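Local coordinates for hemolysin activator protein CdiB (Acinetobacter baumannii ACICU, PDB 6WIL), which probably secretes the toxin CdiA across the outer membrane, as the TpsB-type, Omp85-superfamily transporter of a contact-dependent growth inhibition system, at residues 462-467 / 498-503; 221-226 / 554-559. One frame throughout, in Å; residues are numbered along the deposited sequence.

In the fold
Both interactions belong to the same 16-stranded antiparallel barrel. Interaction 2 (221-226 / 554-559) is part of the seam, where the first and last strands pair and close the cylinder. Interaction 1 (462-467 / 498-503) fixes the tip region of the loop between strands 432-444 and 476-487 against strand 493-505. Their centres lie 21 Å apart and their nearest atoms about 7 Å, so they do not touch. Arg460, two residues before the 462-467 segment, reaches the seam at Asp224 and Ser555, so one loop contacts both sites. A detergent molecule, C8E, packs on Trp503 of interaction 1, on the other side of the strand from the loop.

Interaction 1 (462-467 / 498-503); sequences SVRGFD and AVDQGW. With C8E ((hydroxyethyloxy)tri(ethyloxy)octane), chain D.
Arg464 and Asp500 form the polar centre of this contact. The guanidinium grips the carboxylate side-on: Arg464 NE donates to Asp500 OD2 at 2.8 Å, close to the guanidinium plane, while Arg464 NH1 reaches Asp500 OD1 at 3.1 Å with a more bent geometry. The two planes are turned 37° apart. Asp500 OD2 takes a second bond on its anti side, from the backbone N of Arg464 at 2.9 Å, so a single residue holds it twice. A bend at chi3 (-68°) turns NE and NH1 of Arg464 onto the carboxylate that its own backbone N also holds. Its NH2 goes on to a salt bridge with Glu483. Van der Waals contacts flank the pair: Ala498 CB lies over one face of the guanidinium, 3.6 Å from Arg464 NH1, and Val463 CG1 meets Asp500 CB at 3.8 Å. Val463 CG2 rests on the bare backbone of Gly502, 3.6 Å from its N. On the other side of the strand, C8E lies over one face of the Trp503 ring, its C16 3.8 Å from Trp503 CG. Residues 463-466 make a type II turn, with Gly465 in its third position. This is the Omp85-superfamily signature: the VRGF motif of loop L6 bound to the DxG motif of barrel strand 13.

Interaction 2 (221-226 / 554-559); sequences LSVDDS and FSINLS
Leu221 pairs with Leu558, Val223 with Ile556 and Asp225 with Phe554 as antiparallel hydrogen-bonded pairs, each closed by two N-H to O=C bonds; Val223 N to Ile556 O, for example, is 2.9 Å. The short segments run 4.7 Å apart at 175°. In the non-hydrogen-bonded pairs between them, CA-H groups lean on carbonyls, as with Ser222 CA and Ile556 O at 3.1 Å. Leucine, valine and isoleucine side chains share one face of the sheet with Asp225 and Phe554. There Val223 CG2, the branch set between the Val223 backbone N and carbonyl carbon (chi1, measured to CG1, is -73°), lies beside Ile556 CB at 3.8 Å. The Phe554 ring turns its edge to Asp225 O, 3.8 Å from CD1, its plane 17° from the Asp225 carboxylate. The opposite face is polar, with Ser222 next to Asn557 and Asp224 next to Ser555; both pairs are modelled implausibly close, so their exact bonding is doubtful. Ser226 OG donates to Asp224 OD1 at 2.7 Å. Strand 232-243 continues the sheet beyond 221-226 and strand 530-541 beyond 554-559, while Arg460, from the loop ahead of strand 472-474, reaches this polar face at Asp224 and Ser555, where the barrel closes.

Interaction 1 (462-467 / 498-503)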
loop_
_atom_site.group_PDB
_atom_site.type_symbol
_atom_site.label_atom_id
_atom_site.label_comp_id
_atom_site.label_asym_id
_atom_site.label_seq_id
_atom_site.Cartn_x
_atom_site.Cartn_y
_atom_site.Cartn_z
ATOM N N SER A 462 0.258 18.473 -5.160
ATOM C CA SER A 462 1.665 18.390 -5.510
ATOM C C SER A 462 2.550 19.259 -4.644
ATOM O O SER A 462 3.443 18.733 -3.995
ATOM C CB SER A 462 1.863 18.759 -7.002
ATOM O OG SER A 462 1.077 19.851 -7.396
ATOM N N VAL A 463 2.313 20.577 -4.611
ATOM C CA VAL A 463 2.997 21.458 -3.667
ATOM C C VAL A 463 1.995 22.360 -2.955
ATOM O O VAL A 463 1.466 23.301 -3.554
ATOM C CB VAL A 463 4.069 22.309 -4.372
ATOM C CG1 VAL A 463 4.850 23.118 -3.350
ATOM C CG2 VAL A 463 4.975 21.421 -5.208
ATOM N N ARG A 464 1.733 22.100 -1.674
ATOM C CA ARG A 464 0.720 22.872 -0.963
ATOM C C ARG A 464 1.177 24.316 -0.746
ATOM O O ARG A 464 2.368 24.636 -0.782
ATOM C CB ARG A 464 0.377 22.216 0.375
ATOM C CG ARG A 464 -0.622 21.077 0.256
ATOM C CD ARG A 464 -0.720 20.303 1.551
ATOM N NE ARG A 464 0.519 19.584 1.827
ATOM C CZ ARG A 464 0.740 18.858 2.917
ATOM N NH1 ARG A 464 1.902 18.240 3.073
ATOM N NH2 ARG A 464 -0.196 18.749 3.852
ATOM N N GLY A 465 0.202 25.195 -0.522
ATOM C CA GLY A 465 0.454 26.616 -0.449
ATOM C C GLY A 465 0.295 27.346 -1.765
ATOM O O GLY A 465 0.441 28.572 -1.799
ATOM N N PHE A 466 0.009 26.634 -2.850
ATOM C CA PHE A 466 -0.193 27.225 -4.166
ATOM C C PHE A 466 -1.596 26.899 -4.655
ATOM O O PHE A 466 -2.105 25.795 -4.417
ATOM C CB PHE A 466 0.857 26.722 -5.166
ATOM C CG PHE A 466 2.225 27.310 -4.956
ATOM C CD1 PHE A 466 2.555 28.542 -5.502
ATOM C CD2 PHE A 466 3.181 26.635 -4.214
ATOM C CE1 PHE A 466 3.811 29.088 -5.311
ATOM C CE2 PHE A 466 4.436 27.174 -4.021
ATOM C CZ PHE A 466 4.753 28.402 -4.570
ATOM N N ASP A 467 -2.214 27.868 -5.343
ATOM C CA ASP A 467 -3.618 27.733 -5.725
ATOM C C ASP A 467 -3.800 26.731 -6.858
ATOM O O ASP A 467 -4.865 26.108 -6.982
ATOM C CB ASP A 467 -4.189 29.091 -6.136
ATOM C CG ASP A 467 -3.287 29.845 -7.093
ATOM O OD1 ASP A 467 -2.849 29.252 -8.117
ATOM O OD2 ASP A 467 -3.020 31.042 -6.824
ATOM N N ALA A 498 2.982 22.282 7.407
ATOM C CA ALA A 498 3.521 21.516 6.296
ATOM C C ALA A 498 4.433 22.383 5.441
ATOM O O ALA A 498 4.212 23.587 5.286
ATOM C CB ALA A 498 2.400 20.926 5.430
ATOM N N VAL A 499 5.470 21.750 4.894
ATOM C CA VAL A 499 6.400 22.378 3.960
ATOM C C VAL A 499 6.602 21.423 2.791
ATOM O O VAL A 499 7.082 20.299 2.984
ATOM C CB VAL A 499 7.749 22.716 4.616
ATOM C CG1 VAL A 499 8.694 23.322 3.588
ATOM C CG2 VAL A 499 7.553 23.664 5.793
ATOM N N ASP A 500 6.242 21.867 1.589
ATOM C CA ASP A 500 6.316 21.053 0.384
ATOM C C ASP A 500 7.293 21.666 -0.611
ATOM O O ASP A 500 7.596 22.860 -0.562
ATOM C CB ASP A 500 4.938 20.907 -0.275
ATOM C CG ASP A 500 3.927 20.209 0.620
ATOM O OD1 ASP A 500 4.290 19.804 1.744
ATOM O OD2 ASP A 500 2.764 20.063 0.192
ATOM N N GLN A 501 7.772 20.829 -1.532
ATOM C CA GLN A 501 8.754 21.227 -2.533
ATOM C C GLN A 501 8.520 20.436 -3.811
ATOM O O GLN A 501 8.308 19.224 -3.762
ATOM C CB GLN A 501 10.191 20.987 -2.055
ATOM C CG GLN A 501 10.640 21.862 -0.906
ATOM C CD GLN A 501 12.019 21.489 -0.403
ATOM O OE1 GLN A 501 13.032 21.976 -0.908
ATOM N NE2 GLN A 501 12.065 20.616 0.595
ATOM N N GLY A 502 8.584 21.120 -4.947
ATOM C CA GLY A 502 8.466 20.465 -6.234
ATOM C C GLY A 502 9.623 20.817 -7.147
ATOM O O GLY A 502 10.217 21.890 -7.050
ATOM N N TRP A 503 9.933 19.884 -8.048
ATOM C CA TRP A 503 11.007 20.045 -9.022
ATOM C C TRP A 503 10.543 19.521 -10.370
ATOM O O TRP A 503 9.969 18.432 -10.445
ATOM C CB TRP A 503 12.271 19.286 -8.603
ATOM C CG TRP A 503 13.008 19.856 -7.446
ATOM C CD1 TRP A 503 13.924 20.863 -7.477
ATOM C CD2 TRP A 503 12.919 19.434 -6.082
ATOM N NE1 TRP A 503 14.407 21.102 -6.215
ATOM C CE2 TRP A 503 13.804 20.240 -5.338
ATOM C CE3 TRP A 503 12.173 18.458 -5.416
ATOM C CZ2 TRP A 503 13.962 20.102 -3.962
ATOM C CZ3 TRP A 503 12.332 18.322 -4.049
ATOM C CH2 TRP A 503 13.219 19.139 -3.337
HETATM C C1 C8E D . 14.670 3.633 -11.645
HETATM C C2 C8E D . 13.787 4.874 -11.764
HETATM C C3 C8E D . 12.748 4.885 -10.644
HETATM C C4 C8E D . 11.908 6.157 -10.740
HETATM C C5 C8E D . 12.764 7.365 -10.366
HETATM C C6 C8E D . 11.982 8.639 -10.666
HETATM C C7 C8E D . 12.396 9.730 -9.683
HETATM C C8 C8E D . 13.502 10.583 -10.297
HETATM O O9 C8E D . 13.048 11.904 -10.383
HETATM C C10 C8E D . 13.958 12.800 -10.955
HETATM C C11 C8E D . 13.251 14.124 -11.242
HETATM O O12 C8E D . 14.043 15.186 -10.790
HETATM C C13 C8E D . 13.610 16.447 -11.221
HETATM C C14 C8E D . 14.562 17.525 -10.703
HETATM O O15 C8E D . 15.209 17.081 -9.542
HETATM C C16 C8E D . 16.003 18.056 -8.927
HETATM C C17 C8E D . 16.244 17.694 -7.459
HETATM O O18 C8E D . 17.026 16.536 -7.367
HETATM C C19 C8E D . 17.561 16.309 -6.093
HETATM C C20 C8E D . 17.092 14.954 -5.560
HETATM O O21 C8E D . 17.442 13.939 -6.459
#

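Interaction 2 (221-226 / 554-559)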
loop_
_atom_site.group_PDB
_atom_site.type_symbol
_atom_site.label_atom_id
_atom_site.label_comp_id
_atom_site.label_asym_id
_atom_site.label_seq_id
_atom_site.Cartn_x
_atom_site.Cartn_y
_atom_site.Cartn_z
ATOM N N LEU A 221 -19.788 11.761 2.374
ATOM C CA LEU A 221 -20.089 12.993 1.663
ATOM C C LEU A 221 -19.078 14.057 2.061
ATOM O O LEU A 221 -18.868 14.306 3.253
ATOM C CB LEU A 221 -21.511 13.471 1.952
ATOM C CG LEU A 221 -22.595 12.512 1.465
ATOM C CD1 LEU A 221 -23.051 11.613 2.597
ATOM C CD2 LEU A 221 -23.763 13.272 0.865
ATOM N N SER A 222 -18.448 14.670 1.062
ATOM C CA SER A 222 -17.424 15.680 1.280
ATOM C C SER A 222 -17.756 16.945 0.507
ATOM O O SER A 222 -18.310 16.896 -0.594
ATOM C CB SER A 222 -16.030 15.191 0.851
ATOM O OG SER A 222 -15.480 14.301 1.802
ATOM N N VAL A 223 -17.399 18.079 1.099
ATOM C CA VAL A 223 -17.396 19.367 0.420
ATOM C C VAL A 223 -16.054 20.031 0.691
ATOM O O VAL A 223 -15.572 20.025 1.829
ATOM C CB VAL A 223 -18.560 20.268 0.876
ATOM C CG1 VAL A 223 -19.871 19.760 0.305
ATOM C CG2 VAL A 223 -18.630 20.324 2.394
ATOM N N ASP A 224 -15.443 20.584 -0.352
ATOM C CA ASP A 224 -14.163 21.263 -0.216
ATOM C C ASP A 224 -14.227 22.616 -0.905
ATOM O O ASP A 224 -14.730 22.733 -2.028
ATOM C CB ASP A 224 -13.017 20.426 -0.800
ATOM C CG ASP A 224 -11.649 20.966 -0.417
ATOM O OD1 ASP A 224 -11.338 22.123 -0.770
ATOM O OD2 ASP A 224 -10.888 20.237 0.252
ATOM N N ASP A 225 -13.708 23.635 -0.224
ATOM C CA ASP A 225 -13.644 24.999 -0.742
ATOM C C ASP A 225 -12.202 25.480 -0.600
ATOM O O ASP A 225 -11.787 25.925 0.475
ATOM C CB ASP A 225 -14.627 25.908 -0.005
ATOM C CG ASP A 225 -14.287 27.383 -0.139
ATOM O OD1 ASP A 225 -13.930 27.827 -1.250
ATOM O OD2 ASP A 225 -14.393 28.105 0.875
ATOM N N SER A 226 -11.437 25.375 -1.683
ATOM C CA SER A 226 -10.056 25.829 -1.718
ATOM C C SER A 226 -9.905 26.938 -2.748
ATOM O O SER A 226 -10.650 26.999 -3.730
ATOM C CB SER A 226 -9.095 24.681 -2.055
ATOM O OG SER A 226 -9.106 23.688 -1.046
ATOM N N PHE A 554 -10.838 24.550 2.990
ATOM C CA PHE A 554 -11.765 24.045 3.995
ATOM C C PHE A 554 -12.364 22.747 3.480
ATOM O O PHE A 554 -12.964 22.725 2.402
ATOM C CB PHE A 554 -12.869 25.067 4.297
ATOM C CG PHE A 554 -12.357 26.386 4.816
ATOM C CD1 PHE A 554 -12.003 27.404 3.941
ATOM C CD2 PHE A 554 -12.237 26.609 6.180
ATOM C CE1 PHE A 554 -11.534 28.617 4.416
ATOM C CE2 PHE A 554 -11.767 27.821 6.662
ATOM C CZ PHE A 554 -11.415 28.826 5.778
ATOM N N SER A 555 -12.197 21.669 4.242
ATOM C CA SER A 555 -12.730 20.362 3.881
ATOM C C SER A 555 -13.643 19.862 4.990
ATOM O O SER A 555 -13.290 19.930 6.172
ATOM C CB SER A 555 -11.607 19.355 3.626
ATOM O OG SER A 555 -10.816 19.750 2.520
ATOM N N ILE A 556 -14.814 19.363 4.606
ATOM C CA ILE A 556 -15.785 18.794 5.532
ATOM C C ILE A 556 -16.228 17.447 4.981
ATOM O O ILE A 556 -16.627 17.356 3.816
ATOM C CB ILE A 556 -17.001 19.721 5.723
ATOM C CG1 ILE A 556 -16.638 20.927 6.591
ATOM C CG2 ILE A 556 -18.156 18.956 6.342
ATOM C CD1 ILE A 556 -16.571 20.607 8.064
ATOM N N ASN A 557 -16.162 16.406 5.809
ATOM C CA ASN A 557 -16.621 15.080 5.420
ATOM C C ASN A 557 -17.555 14.519 6.488
ATOM O O ASN A 557 -17.441 14.842 7.670
ATOM C CB ASN A 557 -15.434 14.135 5.185
ATOM C CG ASN A 557 -15.865 12.780 4.671
ATOM O OD1 ASN A 557 -16.147 11.873 5.452
ATOM N ND2 ASN A 557 -15.922 12.633 3.353
ATOM N N LEU A 558 -18.505 13.691 6.054
ATOM C CA LEU A 558 -19.429 12.980 6.944
ATOM C C LEU A 558 -19.500 11.526 6.513
ATOM O O LEU A 558 -19.901 11.239 5.383
ATOM C CB LEU A 558 -20.835 13.616 6.926
ATOM C CG LEU A 558 -22.086 12.909 7.493
ATOM C CD1 LEU A 558 -22.074 12.669 9.032
ATOM C CD2 LEU A 558 -23.404 13.607 6.933
ATOM N N SER A 559 -19.109 10.620 7.403
ATOM C CA SER A 559 -19.219 9.190 7.156
ATOM C C SER A 559 -20.322 8.604 8.026
ATOM O O SER A 559 -20.503 9.023 9.171
ATOM C CB SER A 559 -17.890 8.472 7.427
ATOM O OG SER A 559 -17.446 8.714 8.752
#